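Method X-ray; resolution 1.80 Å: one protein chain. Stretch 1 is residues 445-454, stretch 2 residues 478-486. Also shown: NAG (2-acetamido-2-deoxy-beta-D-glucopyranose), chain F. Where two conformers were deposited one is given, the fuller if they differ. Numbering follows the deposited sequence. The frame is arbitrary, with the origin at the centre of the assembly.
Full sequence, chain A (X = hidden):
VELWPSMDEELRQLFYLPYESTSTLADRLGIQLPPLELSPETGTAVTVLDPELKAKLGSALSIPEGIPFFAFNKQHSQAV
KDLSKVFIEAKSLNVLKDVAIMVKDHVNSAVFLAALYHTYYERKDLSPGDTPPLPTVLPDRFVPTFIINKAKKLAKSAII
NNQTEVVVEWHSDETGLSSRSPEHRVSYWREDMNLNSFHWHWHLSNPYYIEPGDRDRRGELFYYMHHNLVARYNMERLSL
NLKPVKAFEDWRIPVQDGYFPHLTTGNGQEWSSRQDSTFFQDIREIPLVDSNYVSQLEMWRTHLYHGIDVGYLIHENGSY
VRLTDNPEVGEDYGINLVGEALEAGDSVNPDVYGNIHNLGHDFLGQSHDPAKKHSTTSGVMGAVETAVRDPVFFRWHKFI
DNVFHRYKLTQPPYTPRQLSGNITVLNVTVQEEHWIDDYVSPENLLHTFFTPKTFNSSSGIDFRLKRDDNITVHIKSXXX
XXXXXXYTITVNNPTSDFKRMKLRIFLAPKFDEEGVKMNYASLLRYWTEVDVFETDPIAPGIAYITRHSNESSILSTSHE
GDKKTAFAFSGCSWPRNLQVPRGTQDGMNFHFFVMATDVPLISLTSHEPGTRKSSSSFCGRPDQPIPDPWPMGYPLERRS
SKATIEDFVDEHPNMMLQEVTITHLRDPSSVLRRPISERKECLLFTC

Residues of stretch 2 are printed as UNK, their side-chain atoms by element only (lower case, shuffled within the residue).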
ATOM      1  N   LEU A 445     -42.737  26.498  16.610  1.00 24.13           N
ATOM      2  CA  LEU A 445     -42.581  25.059  16.426  1.00 22.51           C
ATOM      3  C   LEU A 445     -43.128  24.643  15.069  1.00 28.11           C
ATOM      4  O   LEU A 445     -44.272  24.966  14.720  1.00 23.82           O
ATOM      5  CB  LEU A 445     -43.298  24.288  17.540  1.00 25.02           C
ATOM      6  CG  LEU A 445     -43.327  22.756  17.440  1.00 32.68           C
ATOM      7  CD1 LEU A 445     -41.925  22.158  17.545  1.00 27.05           C
ATOM      8  CD2 LEU A 445     -44.243  22.146  18.499  1.00 30.22           C
ATOM      9  N   LEU A 446     -42.306  23.939  14.291  1.00 21.89           N
ATOM     10  CA  LEU A 446     -42.729  23.437  12.985  1.00 23.43           C
ATOM     11  C   LEU A 446     -42.675  21.917  12.992  1.00 26.48           C
ATOM     12  O   LEU A 446     -41.866  21.322  13.715  1.00 25.82           O
ATOM     13  CB  LEU A 446     -41.823  23.981  11.875  1.00 21.83           C
ATOM     14  CG  LEU A 446     -41.764  25.504  11.723  1.00 26.64           C
ATOM     15  CD1 LEU A 446     -40.869  25.889  10.550  1.00 22.91           C
ATOM     16  CD2 LEU A 446     -43.161  26.078  11.532  1.00 24.96           C
ATOM     17  N   HIS A 447     -43.538  21.280  12.203  1.00 21.77           N
ATOM     18  CA  HIS A 447     -43.538  19.823  12.150  1.00 21.07           C
ATOM     19  C   HIS A 447     -43.293  19.295  10.748  1.00 22.53           C
ATOM     20  O   HIS A 447     -43.498  19.989   9.757  1.00 23.23           O
ATOM     21  CB  HIS A 447     -44.858  19.237  12.665  1.00 24.24           C
ATOM     22  CG  HIS A 447     -45.065  19.400  14.135  1.00 24.39           C
ATOM     23  ND1 HIS A 447     -45.824  20.419  14.668  1.00 27.47           N
ATOM     24  CD2 HIS A 447     -44.611  18.676  15.188  1.00 29.75           C
ATOM     25  CE1 HIS A 447     -45.832  20.314  15.988  1.00 29.18           C
ATOM     26  NE2 HIS A 447     -45.106  19.266  16.327  1.00 28.50           N
ATOM     27  N   THR A 448     -42.832  18.055  10.685  1.00 20.77           N
ATOM     28  CA  THR A 448     -42.744  17.349   9.410  0.81 20.94           C
ATOM     29  C   THR A 448     -43.249  15.944   9.625  1.00 20.95           C
ATOM     30  O   THR A 448     -43.291  15.447  10.754  1.00 24.27           O
ATOM     31  CB  THR A 448     -41.314  17.277   8.803  0.81 21.11           C
ATOM     32  OG1 THR A 448     -40.486  16.430   9.608  0.81 17.52           O
ATOM     33  CG2 THR A 448     -40.688  18.659   8.672  0.81 21.18           C
ATOM     34  N   PHE A 449     -43.704  15.313   8.545  1.00 20.61           N
ATOM     35  CA  PHE A 449     -44.186  13.929   8.612  1.00 26.64           C
ATOM     36  C   PHE A 449     -44.282  13.335   7.211  1.00 23.45           C
ATOM     37  O   PHE A 449     -44.148  14.058   6.222  1.00 26.34           O
ATOM     38  CB  PHE A 449     -45.546  13.841   9.329  1.00 24.32           C
ATOM     39  CG  PHE A 449     -46.476  14.979   9.008  1.00 22.59           C
ATOM     40  CD1 PHE A 449     -46.972  15.155   7.724  1.00 27.78           C
ATOM     41  CD2 PHE A 449     -46.858  15.867   9.998  1.00 27.84           C
ATOM     42  CE1 PHE A 449     -47.825  16.205   7.427  1.00 33.46           C
ATOM     43  CE2 PHE A 449     -47.714  16.920   9.712  1.00 24.53           C
ATOM     44  CZ  PHE A 449     -48.197  17.086   8.426  1.00 28.17           C
ATOM     45  N   PHE A 450     -44.505  12.029   7.111  1.00 21.41           N
ATOM     46  CA  PHE A 450     -44.647  11.424   5.788  1.00 24.72           C
ATOM     47  C   PHE A 450     -46.112  11.277   5.386  1.00 31.98           C
ATOM     48  O   PHE A 450     -46.957  10.932   6.210  1.00 30.50           O
ATOM     49  CB  PHE A 450     -43.916  10.082   5.692  1.00 20.68           C
ATOM     50  CG  PHE A 450     -42.422  10.222   5.628  1.00 24.31           C
ATOM     51  CD1 PHE A 450     -41.782  10.407   4.407  1.00 25.13           C
ATOM     52  CD2 PHE A 450     -41.657  10.192   6.789  1.00 24.17           C
ATOM     53  CE1 PHE A 450     -40.398  10.549   4.344  1.00 26.70           C
ATOM     54  CE2 PHE A 450     -40.273  10.334   6.736  1.00 31.30           C
ATOM     55  CZ  PHE A 450     -39.644  10.510   5.515  1.00 21.87           C
ATOM     56  N   THR A 451     -46.383  11.552   4.113  1.00 26.04           N
ATOM     57  CA  THR A 451     -47.728  11.519   3.552  1.00 28.88           C
ATOM     58  C   THR A 451     -47.655  10.882   2.161  1.00 31.54           C
ATOM     59  O   THR A 451     -46.714  11.133   1.409  1.00 29.40           O
ATOM     60  CB  THR A 451     -48.310  12.957   3.449  1.00 34.08           C
ATOM     61  OG1 THR A 451     -48.644  13.442   4.756  1.00 50.23           O
ATOM     62  CG2 THR A 451     -49.563  12.993   2.593  1.00 49.52           C
ATOM     63  N   PRO A 452     -48.642  10.043   1.815  1.00 31.75           N
ATOM     64  CA  PRO A 452     -48.680   9.462   0.466  1.00 35.46           C
ATOM     65  C   PRO A 452     -49.086  10.488  -0.589  1.00 37.86           C
ATOM     66  O   PRO A 452     -49.823  11.423  -0.278  1.00 37.24           O
ATOM     67  CB  PRO A 452     -49.761   8.385   0.586  1.00 39.40           C
ATOM     68  CG  PRO A 452     -50.648   8.866   1.689  1.00 45.68           C
ATOM     69  CD  PRO A 452     -49.720   9.521   2.675  1.00 33.42           C
ATOM     70  N   LYS A 453     -48.575  10.333  -1.808  1.00 31.98           N
ATOM     71  CA  LYS A 453     -49.039  11.105  -2.956  1.00 32.19           C
ATOM     72  C   LYS A 453     -49.170  10.149  -4.135  1.00 35.33           C
ATOM     73  O   LYS A 453     -48.420   9.173  -4.237  1.00 31.07           O
ATOM     74  CB  LYS A 453     -48.069  12.232  -3.317  1.00 31.48           C
ATOM     75  CG  LYS A 453     -47.928  13.336  -2.269  1.00 34.90           C
ATOM     76  CD  LYS A 453     -47.020  14.444  -2.797  1.00 42.36           C
ATOM     77  CE  LYS A 453     -46.550  15.387  -1.689  1.00 46.44           C
ATOM     78  NZ  LYS A 453     -47.673  16.121  -1.064  1.00 32.82           N
ATOM     79  N   THR A 454     -50.111  10.442  -5.027  1.00 35.44           N
ATOM     80  CA  THR A 454     -50.415   9.560  -6.152  1.00 35.67           C
ATOM     81  C   THR A 454     -50.450  10.371  -7.437  1.00 34.89           C
ATOM     82  O   THR A 454     -50.935  11.500  -7.438  1.00 30.99           O
ATOM     83  CB  THR A 454     -51.780   8.874  -5.939  1.00 33.61           C
ATOM     84  OG1 THR A 454     -51.760   8.151  -4.702  1.00 39.17           O
ATOM     85  CG2 THR A 454     -52.089   7.912  -7.071  1.00 31.39           C
ATOM     86  N   UNK A 478     -44.676   7.503  -0.759  1.00 31.57           N
ATOM     87  CA  UNK A 478     -44.622   8.395   0.395  1.00 30.75           C
ATOM     88  C   UNK A 478     -43.626   9.528   0.202  1.00 31.61           C
ATOM     89  O   UNK A 478     -42.576   9.344  -0.413  1.00 28.32           O
ATOM     90  o   UNK A 478     -46.532   7.004   2.151  1.00 43.85           O
ATOM     91  n   UNK A 478     -45.001   5.359   2.208  1.00 50.23           N
ATOM     92  c   UNK A 478     -45.367   6.624   2.032  1.00 45.20           C
ATOM     93  c   UNK A 478     -44.273   7.598   1.650  1.00 36.66           C
ATOM     94  N   UNK A 479     -43.963  10.696   0.737  1.00 23.90           N
ATOM     95  CA  UNK A 479     -43.128  11.885   0.609  1.00 25.59           C
ATOM     96  C   UNK A 479     -43.036  12.560   1.963  1.00 28.24           C
ATOM     97  O   UNK A 479     -44.007  12.557   2.729  1.00 24.35           O
ATOM     98  c   UNK A 479     -44.846  11.099  -3.504  1.00 34.61           C
ATOM     99  c   UNK A 479     -43.781  12.891  -0.343  1.00 27.70           C
ATOM    100  c   UNK A 479     -42.986  12.525  -4.018  1.00 48.19           C
ATOM    101  c   UNK A 479     -42.939  12.939  -2.694  1.00 36.96           C
ATOM    102  c   UNK A 479     -44.799  11.527  -2.180  1.00 30.38           C
ATOM    103  c   UNK A 479     -43.945  11.603  -4.424  1.00 38.58           C
ATOM    104  c   UNK A 479     -43.839  12.439  -1.762  1.00 32.83           C
ATOM    105  N   UNK A 480     -41.892  13.173   2.253  1.00 20.42           N
ATOM    106  CA  UNK A 480     -41.826  14.048   3.418  1.00 19.95           C
ATOM    107  C   UNK A 480     -42.763  15.216   3.130  1.00 17.32           C
ATOM    108  O   UNK A 480     -42.904  15.625   1.974  1.00 22.06           O
ATOM    109  c   UNK A 480     -40.404  14.568   3.631  1.00 20.89           C
ATOM    110  c   UNK A 480     -40.225  15.259   4.976  1.00 20.84           C
ATOM    111  c   UNK A 480     -40.254  14.196   6.055  1.00 23.12           C
ATOM    112  c   UNK A 480     -38.955  16.104   5.046  1.00 22.37           C
ATOM    113  N   UNK A 481     -43.402  15.749   4.174  1.00 18.70           N
ATOM    114  CA  UNK A 481     -44.329  16.858   4.014  1.00 20.59           C
ATOM    115  C   UNK A 481     -44.334  17.673   5.296  1.00 19.02           C
ATOM    116  O   UNK A 481     -43.761  17.247   6.299  1.00 22.70           O
ATOM    117  o   UNK A 481     -46.773  18.028   0.598  1.00 29.94           O
ATOM    118  o   UNK A 481     -46.190  18.804   2.574  1.00 28.50           O
ATOM    119  c   UNK A 481     -45.744  16.338   3.715  1.00 26.94           C
ATOM    120  c   UNK A 481     -46.387  17.852   1.776  1.00 27.38           C
ATOM    121  c   UNK A 481     -46.158  16.421   2.247  1.00 27.40           C
ATOM    122  N   UNK A 482     -44.979  18.838   5.268  1.00 23.34           N
ATOM    123  CA  UNK A 482     -45.055  19.695   6.445  1.00 20.09           C
ATOM    124  C   UNK A 482     -46.347  20.503   6.363  1.00 21.72           C
ATOM    125  O   UNK A 482     -46.830  20.769   5.268  1.00 21.28           O
ATOM    126  n   UNK A 482     -44.535  22.917   5.528  1.00 23.46           N
ATOM    127  c   UNK A 482     -44.439  23.606   4.408  1.00 23.40           C
ATOM    128  c   UNK A 482     -43.922  21.688   5.368  1.00 24.02           C
ATOM    129  n   UNK A 482     -43.798  22.867   3.516  1.00 26.18           N
ATOM    130  c   UNK A 482     -43.469  21.664   4.090  1.00 24.00           C
ATOM    131  c   UNK A 482     -43.868  20.663   6.457  1.00 21.93           C
ATOM    132  N   UNK A 483     -46.911  20.892   7.519  1.00 24.87           N
ATOM    133  CA  UNK A 483     -48.055  21.822   7.547  1.00 23.67           C
ATOM    134  C   UNK A 483     -47.652  23.215   7.078  1.00 25.77           C
ATOM    135  O   UNK A 483     -46.484  23.586   7.257  1.00 26.90           O
ATOM    136  c   UNK A 483     -46.605  20.337   8.850  1.00 24.54           C
ATOM    137  c   UNK A 483     -48.417  21.893   9.039  1.00 24.64           C
ATOM    138  c   UNK A 483     -47.860  20.648   9.639  1.00 26.58           C
ATOM    139  N   UNK A 484     -48.581  23.984   6.507  1.00 23.81           N
ATOM    140  CA  UNK A 484     -48.315  25.400   6.241  1.00 30.56           C
ATOM    141  C   UNK A 484     -47.917  26.112   7.530  1.00 23.74           C
ATOM    142  O   UNK A 484     -48.331  25.719   8.623  1.00 27.42           O
ATOM    143  o   UNK A 484     -49.070  25.066   3.573  1.00 33.55           O
ATOM    144  c   UNK A 484     -49.549  26.115   5.671  1.00 31.77           C
ATOM    145  o   UNK A 484     -51.086  25.889   3.875  1.00 40.04           O
ATOM    146  c   UNK A 484     -49.924  25.649   4.275  1.00 40.60           C
ATOM    147  N   UNK A 485     -47.110  27.160   7.402  1.00 23.43           N
ATOM    148  CA  UNK A 485     -46.821  28.027   8.529  1.00 22.69           C
ATOM    149  C   UNK A 485     -46.726  29.467   8.062  1.00 26.76           C
ATOM    150  O   UNK A 485     -46.582  29.738   6.867  1.00 27.36           O
ATOM    151  c   UNK A 485     -42.321  28.899   7.670  1.00 30.65           C
ATOM    152  c   UNK A 485     -42.764  26.697   6.820  1.00 24.94           C
ATOM    153  c   UNK A 485     -43.909  26.631   7.602  1.00 27.42           C
ATOM    154  c   UNK A 485     -43.469  28.825   8.445  1.00 24.26           C
ATOM    155  c   UNK A 485     -41.966  27.828   6.855  1.00 20.44           C
ATOM    156  c   UNK A 485     -45.527  27.615   9.257  1.00 21.93           C
ATOM    157  c   UNK A 485     -44.285  27.698   8.407  1.00 25.38           C
ATOM    158  N   UNK A 486     -46.839  30.398   9.005  1.00 26.24           N
ATOM    159  CA  UNK A 486     -46.587  31.794   8.692  0.52 22.33           C
ATOM    160  C   UNK A 486     -45.602  32.368   9.699  1.00 19.51           C
ATOM    161  O   UNK A 486     -45.306  31.746  10.721  1.00 25.95           O
ATOM    162  c   UNK A 486     -47.880  32.602   8.725  0.52 28.85           C
ATOM    163  o   UNK A 486     -48.272  32.828  10.063  0.52 25.78           O
TER
HETATM  164  C1  NAG F 704     -50.171  25.787   0.317  1.00 41.01           C
HETATM  165  C2  NAG F 704     -51.683  25.966   0.476  1.00 50.40           C
HETATM  166  C3  NAG F 704     -52.320  24.626   0.827  1.00 47.97           C
HETATM  167  C4  NAG F 704     -51.988  23.609  -0.255  1.00 50.44           C
HETATM  168  C5  NAG F 704     -50.491  23.573  -0.554  1.00 49.65           C
HETATM  169  C6  NAG F 704     -50.235  22.767  -1.821  1.00 46.12           C
HETATM  170  C7  NAG F 704     -52.747  28.057   1.110  1.00 57.44           C
HETATM  171  C8  NAG F 704     -53.496  28.748   2.212  1.00 45.99           C
HETATM  172  N2  NAG F 704     -52.022  26.990   1.454  1.00 52.02           N
HETATM  173  O3  NAG F 704     -53.718  24.758   0.928  1.00 47.73           O
HETATM  174  O4  NAG F 704     -52.413  22.326   0.151  1.00 55.76           O
HETATM  175  O5  NAG F 704     -49.956  24.872  -0.744  1.00 50.97           O
HETATM  176  O6  NAG F 704     -50.506  23.588  -2.937  1.00 54.48           O
HETATM  177  O7  NAG F 704     -52.815  28.476  -0.046  1.00 52.65           O

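Position 478 carries four side-chain atoms: two carbons, the second bearing one oxygen and one nitrogen. That is an amide one carbon from the backbone, and its oxygen lies 3.7 Å from P452 CA, a loose contact at an exposed position: N478. The pair sits as a non-hydrogen-bonded bridge.

Position 479 shows one carbon and then a ring of six carbons, with no oxygen on the ring. The ring lies under the aliphatic part of a lysine: K453 CD stands over one face, 4.0 Å from the ring centroid, and K453 CB comes within 3.4 Å of a ring carbon. This is F479, and that carbon is CE1. Its backbone closes a narrow ring with T451, F479 N to T451 O at 2.9 Å and T451 N back to F479 O at 2.9 Å.

Position 480 has four carbons, forked at the second, and the fork brings one branch carbon over one face of the F450 ring, 3.9 Å from its centroid: L480, the branch carbon being CD1. No backbone hydrogen bond joins this pair; instead the two side chains pack together on the face they share with P452 and N478.

Position 481 has three carbons in a chain, the third carrying two oxygens: a carboxylate on a two-carbon tether, with one oxygen 2.7 Å from K453 NZ in a salt bridge. It is E481, and that oxygen is OE2; the other, OE1, accepts from the backbone N of position 482 at 3.0 Å. The backbone repeats the paired bonds, F449 N to E481 O at 3.0 Å and E481 N to F449 O at 2.8 Å. Its chi1 is -102°, between the usual wells.

Position 482 presents one carbon and a five-membered ring of three carbons and two nitrogens, an imidazole. CB is 3.4 Å from H447 O, but the ring leads away from stretch 1: H482. Its ND1 donates to the backbone O of position 483 at 2.7 Å.

Position 483 has three carbons closing onto its own backbone N, and the one bonded to that N touches H447 O at 3.3 Å and F449 CZ at 3.6 Å: P483, through its CD.

Position 484 has two carbons, the second with two oxygens; it points away and touches nothing on stretch 1: D484. Its OD2 accepts from NAG N2 at 2.8 Å.

Position 485 is again one carbon and a six-carbon ring. L446 CD1 stands over one face, 4.1 Å from the ring centroid and nearly on the normal, while L446 CD2 reaches CB at 3.6 Å: F485.

Position 486 has one carbon and one oxygen, pointing away without contact: S486.

The rule is alternation. F449 with E481 and T451 with F479 supply the four backbone hydrogen bonds; F450 with L480, between them, and P452 with N478, at the end, are non-hydrogen-bonded. K453, beyond the last bridge, reaches back over F479 to E481, so one long side chain serves both a ring and a charge. Past E481 the pairing ends, and apolar packing from P483 and F485 continues the contact.

Stretch 2 478-486: NFLEHPDFS
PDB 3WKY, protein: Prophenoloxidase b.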